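Local structure of negative regulator of ofd1 (Schizosaccharomyces pombe, 3QTM) at residues 230-235 with 283-288; 294-299 with 320-325. The protein is required for correct translation termination and directly inhibits ofd1, probably thereby stabilising the N-terminal transcription factor domain of sre1 that activates hypoxic gene expression in fission yeast. All coordinates share one frame; numbering follows the deposited sequence.

Contact 1: 230-235 with 283-288; sequences YYKLIA and YTLDKS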
loop_
_atom_site.group_PDB
_atom_site.type_symbol
_atom_site.label_atom_id
_atom_site.label_comp_id
_atom_site.label_asym_id
_atom_site.label_seq_id
_atom_site.Cartn_x
_atom_site.Cartn_y
_atom_site.Cartn_z
ATOM N N TYR A 230 -6.561 2.862 15.301
ATOM C CA TYR A 230 -6.883 3.498 14.028
ATOM C C TYR A 230 -5.904 3.128 12.905
ATOM O O TYR A 230 -6.312 2.889 11.768
ATOM C CB TYR A 230 -6.932 5.019 14.199
ATOM C CG TYR A 230 -7.120 5.761 12.898
ATOM C CD1 TYR A 230 -8.387 5.909 12.331
ATOM C CD2 TYR A 230 -6.035 6.310 12.224
ATOM C CE1 TYR A 230 -8.566 6.589 11.120
ATOM C CE2 TYR A 230 -6.200 6.979 11.018
ATOM C CZ TYR A 230 -7.464 7.121 10.472
ATOM O OH TYR A 230 -7.622 7.794 9.277
ATOM N N TYR A 231 -4.612 3.087 13.219
ATOM C CA TYR A 231 -3.606 2.758 12.202
ATOM C C TYR A 231 -3.449 1.260 11.976
ATOM O O TYR A 231 -3.266 0.822 10.839
ATOM C CB TYR A 231 -2.256 3.423 12.512
ATOM C CG TYR A 231 -2.364 4.936 12.531
ATOM C CD1 TYR A 231 -2.495 5.655 11.347
ATOM C CD2 TYR A 231 -2.370 5.639 13.734
ATOM C CE1 TYR A 231 -2.615 7.038 11.353
ATOM C CE2 TYR A 231 -2.489 7.026 13.760
ATOM C CZ TYR A 231 -2.608 7.720 12.563
ATOM O OH TYR A 231 -2.725 9.089 12.572
ATOM N N LYS A 232 -3.516 0.476 13.051
ATOM C CA LYS A 232 -3.484 -0.976 12.919
ATOM C C LYS A 232 -4.585 -1.440 11.964
ATOM O O LYS A 232 -4.392 -2.356 11.180
ATOM C CB LYS A 232 -3.665 -1.643 14.274
ATOM C CG LYS A 232 -2.560 -1.395 15.261
ATOM C CD LYS A 232 -2.845 -2.136 16.550
ATOM C CE LYS A 232 -1.791 -1.873 17.611
ATOM N NZ LYS A 232 -2.081 -2.662 18.841
ATOM N N LEU A 233 -5.739 -0.785 12.029
ATOM C CA LEU A 233 -6.871 -1.127 11.178
ATOM C C LEU A 233 -6.570 -0.976 9.696
ATOM O O LEU A 233 -6.860 -1.870 8.895
ATOM C CB LEU A 233 -8.078 -0.254 11.522
ATOM C CG LEU A 233 -9.082 -0.844 12.499
ATOM C CD1 LEU A 233 -10.172 0.180 12.829
ATOM C CD2 LEU A 233 -9.672 -2.108 11.880
ATOM N N ILE A 234 -6.014 0.170 9.322
ATOM C CA ILE A 234 -5.713 0.431 7.921
ATOM C C ILE A 234 -4.755 -0.629 7.365
ATOM O O ILE A 234 -4.975 -1.171 6.280
ATOM C CB ILE A 234 -5.108 1.842 7.711
ATOM C CG1 ILE A 234 -6.060 2.916 8.268
ATOM C CG2 ILE A 234 -4.790 2.059 6.222
ATOM C CD1 ILE A 234 -5.592 4.349 8.058
ATOM N N ALA A 235 -3.696 -0.912 8.122
ATOM C CA ALA A 235 -2.711 -1.940 7.764
ATOM C C ALA A 235 -3.329 -3.348 7.660
ATOM O O ALA A 235 -3.084 -4.075 6.695
ATOM C CB ALA A 235 -1.561 -1.939 8.789
ATOM N N TYR A 283 -11.710 -7.458 13.786
ATOM C CA TYR A 283 -12.941 -7.426 14.571
ATOM C C TYR A 283 -12.649 -7.098 16.028
ATOM O O TYR A 283 -13.449 -6.448 16.694
ATOM C CB TYR A 283 -13.695 -8.757 14.448
ATOM C CG TYR A 283 -15.140 -8.727 14.913
ATOM C CD1 TYR A 283 -16.052 -7.824 14.370
ATOM C CD2 TYR A 283 -15.600 -9.623 15.874
ATOM C CE1 TYR A 283 -17.369 -7.807 14.769
ATOM C CE2 TYR A 283 -16.925 -9.611 16.284
ATOM C CZ TYR A 283 -17.805 -8.700 15.726
ATOM O OH TYR A 283 -19.121 -8.677 16.123
ATOM N N THR A 284 -11.494 -7.530 16.518
ATOM C CA THR A 284 -11.079 -7.182 17.875
ATOM C C THR A 284 -10.683 -5.711 17.998
ATOM O O THR A 284 -10.758 -5.118 19.079
ATOM C CB THR A 284 -9.888 -8.030 18.338
ATOM O OG1 THR A 284 -10.238 -9.419 18.286
ATOM C CG2 THR A 284 -9.499 -7.654 19.762
ATOM N N LEU A 285 -10.248 -5.123 16.889
ATOM C CA LEU A 285 -9.795 -3.731 16.892
ATOM C C LEU A 285 -10.967 -2.762 16.767
ATOM O O LEU A 285 -11.065 -1.783 17.504
ATOM C CB LEU A 285 -8.795 -3.492 15.757
ATOM C CG LEU A 285 -7.453 -4.200 15.918
ATOM C CD1 LEU A 285 -6.647 -4.170 14.609
ATOM C CD2 LEU A 285 -6.672 -3.575 17.077
ATOM N N ASP A 286 -11.842 -3.038 15.806
ATOM C CA ASP A 286 -13.028 -2.225 15.567
ATOM C C ASP A 286 -14.241 -3.148 15.501
ATOM O O ASP A 286 -14.738 -3.472 14.413
ATOM C CB ASP A 286 -12.898 -1.442 14.259
ATOM C CG ASP A 286 -14.145 -0.631 13.937
ATOM O OD1 ASP A 286 -14.591 0.140 14.815
ATOM O OD2 ASP A 286 -14.679 -0.760 12.810
ATOM N N LYS A 287 -14.702 -3.582 16.669
ATOM C CA LYS A 287 -15.817 -4.512 16.741
ATOM C C LYS A 287 -17.101 -3.830 16.306
ATOM O O LYS A 287 -17.673 -3.019 17.039
ATOM C CB LYS A 287 -15.952 -5.088 18.151
ATOM C CG LYS A 287 -16.921 -6.255 18.238
ATOM C CD LYS A 287 -17.039 -6.772 19.654
ATOM C CE LYS A 287 -18.217 -7.725 19.776
ATOM N NZ LYS A 287 -18.329 -8.285 21.152
ATOM N N SER A 288 -17.541 -4.147 15.098
ATOM C CA SER A 288 -18.737 -3.541 14.547
ATOM C C SER A 288 -19.517 -4.605 13.794
ATOM O O SER A 288 -18.929 -5.404 13.066
ATOM C CB SER A 288 -18.371 -2.378 13.627
ATOM O OG SER A 288 -19.369 -1.370 13.681
#

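Contact 2: 294-299 with 320-325; sequences KLADIK and CNAIKE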
loop_
_atom_site.group_PDB
_atom_site.type_symbol
_atom_site.label_atom_id
_atom_site.label_comp_id
_atom_site.label_asym_id
_atom_site.label_seq_id
_atom_site.Cartn_x
_atom_site.Cartn_y
_atom_site.Cartn_z
ATOM N N LYS A 294 -18.477 -9.696 6.223
ATOM C CA LYS A 294 -17.193 -10.030 5.610
ATOM C C LYS A 294 -16.722 -11.423 6.035
ATOM O O LYS A 294 -16.200 -12.194 5.224
ATOM C CB LYS A 294 -16.130 -8.985 5.962
ATOM C CG LYS A 294 -14.746 -9.306 5.411
ATOM C CD LYS A 294 -14.816 -9.610 3.920
ATOM C CE LYS A 294 -13.437 -9.655 3.285
ATOM N NZ LYS A 294 -12.790 -8.321 3.349
ATOM N N LEU A 295 -16.914 -11.743 7.308
ATOM C CA LEU A 295 -16.621 -13.089 7.801
ATOM C C LEU A 295 -17.486 -14.104 7.058
ATOM O O LEU A 295 -16.996 -15.124 6.571
ATOM C CB LEU A 295 -16.866 -13.175 9.315
ATOM C CG LEU A 295 -16.855 -14.584 9.926
ATOM C CD1 LEU A 295 -15.546 -15.324 9.608
ATOM C CD2 LEU A 295 -17.104 -14.542 11.432
ATOM N N ALA A 296 -18.775 -13.802 6.959
ATOM C CA ALA A 296 -19.712 -14.662 6.253
ATOM C C ALA A 296 -19.255 -14.975 4.823
ATOM O O ALA A 296 -19.310 -16.129 4.389
ATOM C CB ALA A 296 -21.107 -14.034 6.253
ATOM N N ASP A 297 -18.804 -13.955 4.089
ATOM C CA ASP A 297 -18.350 -14.153 2.710
ATOM C C ASP A 297 -17.135 -15.071 2.626
ATOM O O ASP A 297 -17.036 -15.899 1.727
ATOM C CB ASP A 297 -18.007 -12.820 2.050
ATOM C CG ASP A 297 -19.207 -11.889 1.947
ATOM O OD1 ASP A 297 -20.362 -12.377 1.991
ATOM O OD2 ASP A 297 -18.985 -10.665 1.816
ATOM N N ILE A 298 -16.199 -14.902 3.552
ATOM C CA ILE A 298 -15.014 -15.756 3.599
ATOM C C ILE A 298 -15.404 -17.212 3.882
ATOM O O ILE A 298 -14.908 -18.139 3.244
ATOM C CB ILE A 298 -14.031 -15.262 4.672
ATOM C CG1 ILE A 298 -13.551 -13.841 4.332
ATOM C CG2 ILE A 298 -12.855 -16.220 4.812
ATOM C CD1 ILE A 298 -12.796 -13.161 5.467
ATOM N N LYS A 299 -16.302 -17.409 4.842
ATOM C CA LYS A 299 -16.775 -18.748 5.164
ATOM C C LYS A 299 -17.525 -19.392 3.994
ATOM O O LYS A 299 -17.405 -20.592 3.758
ATOM C CB LYS A 299 -17.654 -18.702 6.410
ATOM C CG LYS A 299 -16.894 -18.303 7.673
ATOM C CD LYS A 299 -15.898 -19.386 8.112
ATOM C CE LYS A 299 -15.255 -19.039 9.458
ATOM N NZ LYS A 299 -14.312 -20.097 9.938
ATOM N N CYS A 320 -24.005 -18.491 8.404
ATOM C CA CYS A 320 -25.388 -18.208 8.778
ATOM C C CYS A 320 -25.490 -17.494 10.117
ATOM O O CYS A 320 -26.253 -16.530 10.269
ATOM C CB CYS A 320 -26.192 -19.501 8.829
ATOM S SG CYS A 320 -27.946 -19.212 8.960
ATOM N N ASN A 321 -24.727 -17.978 11.091
ATOM C CA ASN A 321 -24.698 -17.358 12.406
ATOM C C ASN A 321 -24.214 -15.916 12.309
ATOM O O ASN A 321 -24.758 -15.023 12.954
ATOM C CB ASN A 321 -23.774 -18.135 13.352
ATOM C CG ASN A 321 -24.371 -19.450 13.816
ATOM O OD1 ASN A 321 -25.562 -19.708 13.638
ATOM N ND2 ASN A 321 -23.539 -20.291 14.424
ATOM N N ALA A 322 -23.175 -15.705 11.505
ATOM C CA ALA A 322 -22.589 -14.383 11.337
ATOM C C ALA A 322 -23.641 -13.434 10.775
ATOM O O ALA A 322 -23.861 -12.353 11.319
ATOM C CB ALA A 322 -21.374 -14.450 10.422
ATOM N N ILE A 323 -24.291 -13.858 9.697
ATOM C CA ILE A 323 -25.336 -13.074 9.050
ATOM C C ILE A 323 -26.519 -12.793 9.986
ATOM O O ILE A 323 -26.985 -11.658 10.088
ATOM C CB ILE A 323 -25.848 -13.788 7.788
ATOM C CG1 ILE A 323 -24.713 -13.952 6.780
ATOM C CG2 ILE A 323 -27.030 -13.023 7.169
ATOM C CD1 ILE A 323 -25.115 -14.712 5.528
ATOM N N LYS A 324 -26.995 -13.825 10.675
ATOM C CA LYS A 324 -28.087 -13.656 11.633
ATOM C C LYS A 324 -27.720 -12.705 12.767
ATOM O O LYS A 324 -28.541 -11.884 13.194
ATOM C CB LYS A 324 -28.529 -15.003 12.218
ATOM C CG LYS A 324 -29.897 -15.491 11.737
ATOM C CD LYS A 324 -30.506 -16.539 12.689
ATOM C CE LYS A 324 -30.248 -17.990 12.241
ATOM N NZ LYS A 324 -28.877 -18.518 12.557
ATOM N N GLU A 325 -26.496 -12.824 13.273
ATOM C CA GLU A 325 -26.048 -11.929 14.333
ATOM C C GLU A 325 -25.909 -10.480 13.845
ATOM O O GLU A 325 -26.202 -9.537 14.577
ATOM C CB GLU A 325 -24.725 -12.409 14.913
ATOM C CG GLU A 325 -24.215 -11.514 16.020
ATOM C CD GLU A 325 -22.788 -11.839 16.430
ATOM O OE1 GLU A 325 -22.252 -12.874 15.968
ATOM O OE2 GLU A 325 -22.201 -11.054 17.212
#

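Contact 1: 230-235 with 283-288
L285 and K232 meet at about a right angle, the forked end of the leucine set against the aliphatic part of the lysine. The CD1 methyl of L285 lies 3.9 Å from CB of K232, at the root of the chain, while its CD2 methyl sits 4.1 Å from CD of K232, further out, so the two methyls are spaced along one side of the lysine stem. K232 is extended beyond CG, which lays a run of CH2 groups across the end of the leucine and carries NZ beyond it to a hydrogen bond with the backbone oxygen of P225. A lysine suits this partly exposed place: its stem packs like a hydrocarbon and its amino group reaches a polar partner beyond the leucine.

The contact joins the first turns of helix 229-254 to the end of helix 262-285, where the chain leaves the helix, within the C-terminal part of this all-helical, tetratricopeptide-like protein. D286 is the first residue to leave helical geometry, and it points its CB toward helix 229-254, where it meets L233, CD1 of the leucine approaching this carbon to 3.5 Å and CD2 to 4.1 Å. Here too the side chains cross nearly at right angles, the isobutyl fork of L233 meeting the methylene of the aspartate instead of its charged end. With CG anti to the backbone N (chi1 177°), the carboxylate of D286 is directed to R291, whose NH2 forms a salt bridge with OD2. L233 also touches R291, so the acid and its partner both border the leucine. Between the two pairs, CG of L233 stands 4.2 Å from CB of L285, a purely apolar touch in the residue pair whose CA atoms are nearest, 6.9 Å apart.

Contact 2: 294-299 with 320-325
An antiparallel helix pair of the kind found in tetratricopeptide-like helical repeats is formed here by helices 292-305 and 309-328, which are consecutive in the chain. The axes of segments 294-299 and 320-325 approach to 8.4 Å with 161° between their N-to-C directions, and small residues at the crossing permit this spacing. A296 faces A322 with CA atoms 5.8 Å apart; each points its CB at the other helix, and the two methyls stand 4.2 Å from one another. Alanine suits both positions, because a single methyl makes the contact without holding the backbones apart.

Longer side chains close in around this centre. On one side, L295 brings its CD2 methyl to 4.4 Å from CB of A322, a looser touch, while the same leucine also packs on W279 of helix 262-285. I323 presents its CG1 branch to A296: CG1 lies anti to the carbonyl carbon (chi1 -61°), and the chain continues to CD1 in the extended form, so that both atoms lie against the methyl of A296. Its other surroundings are Y337, F340 and V341 of helix 335-343, together with M300 and L333, and a branched, wholly apolar residue is well matched to such a buried site. Polar links lie outside the apolar centre: K299 forms a salt bridge with E318, and D297 has the hydroxyl of Y337 as a hydrogen-bond partner at OD1. The shortest approach between the segments is 3.6 Å, from CB of A296 to CG1 of I323, with CD1 of the isoleucine 4.1 Å from the same methyl.

Overall arrangement
Contact 1 is a surface contact and contact 2 a buried one, with centres about 18 Å apart on the same side of the chain's centre, contact 2 lying further from it. They follow in series: helix 262-285, which supplies part of contact 1, is succeeded by helix 292-305 of contact 2, and helix 262-285 borders both contacts. At the surface, two leucines meet each other and the methylenes of charged residues whose ends find partners outside the contact; at the buried helix pair, alanines and an isoleucine bring two helices close together. The regions also touch directly, Y283 OH lying 4.0 Å from E325 OE2 in plain packing.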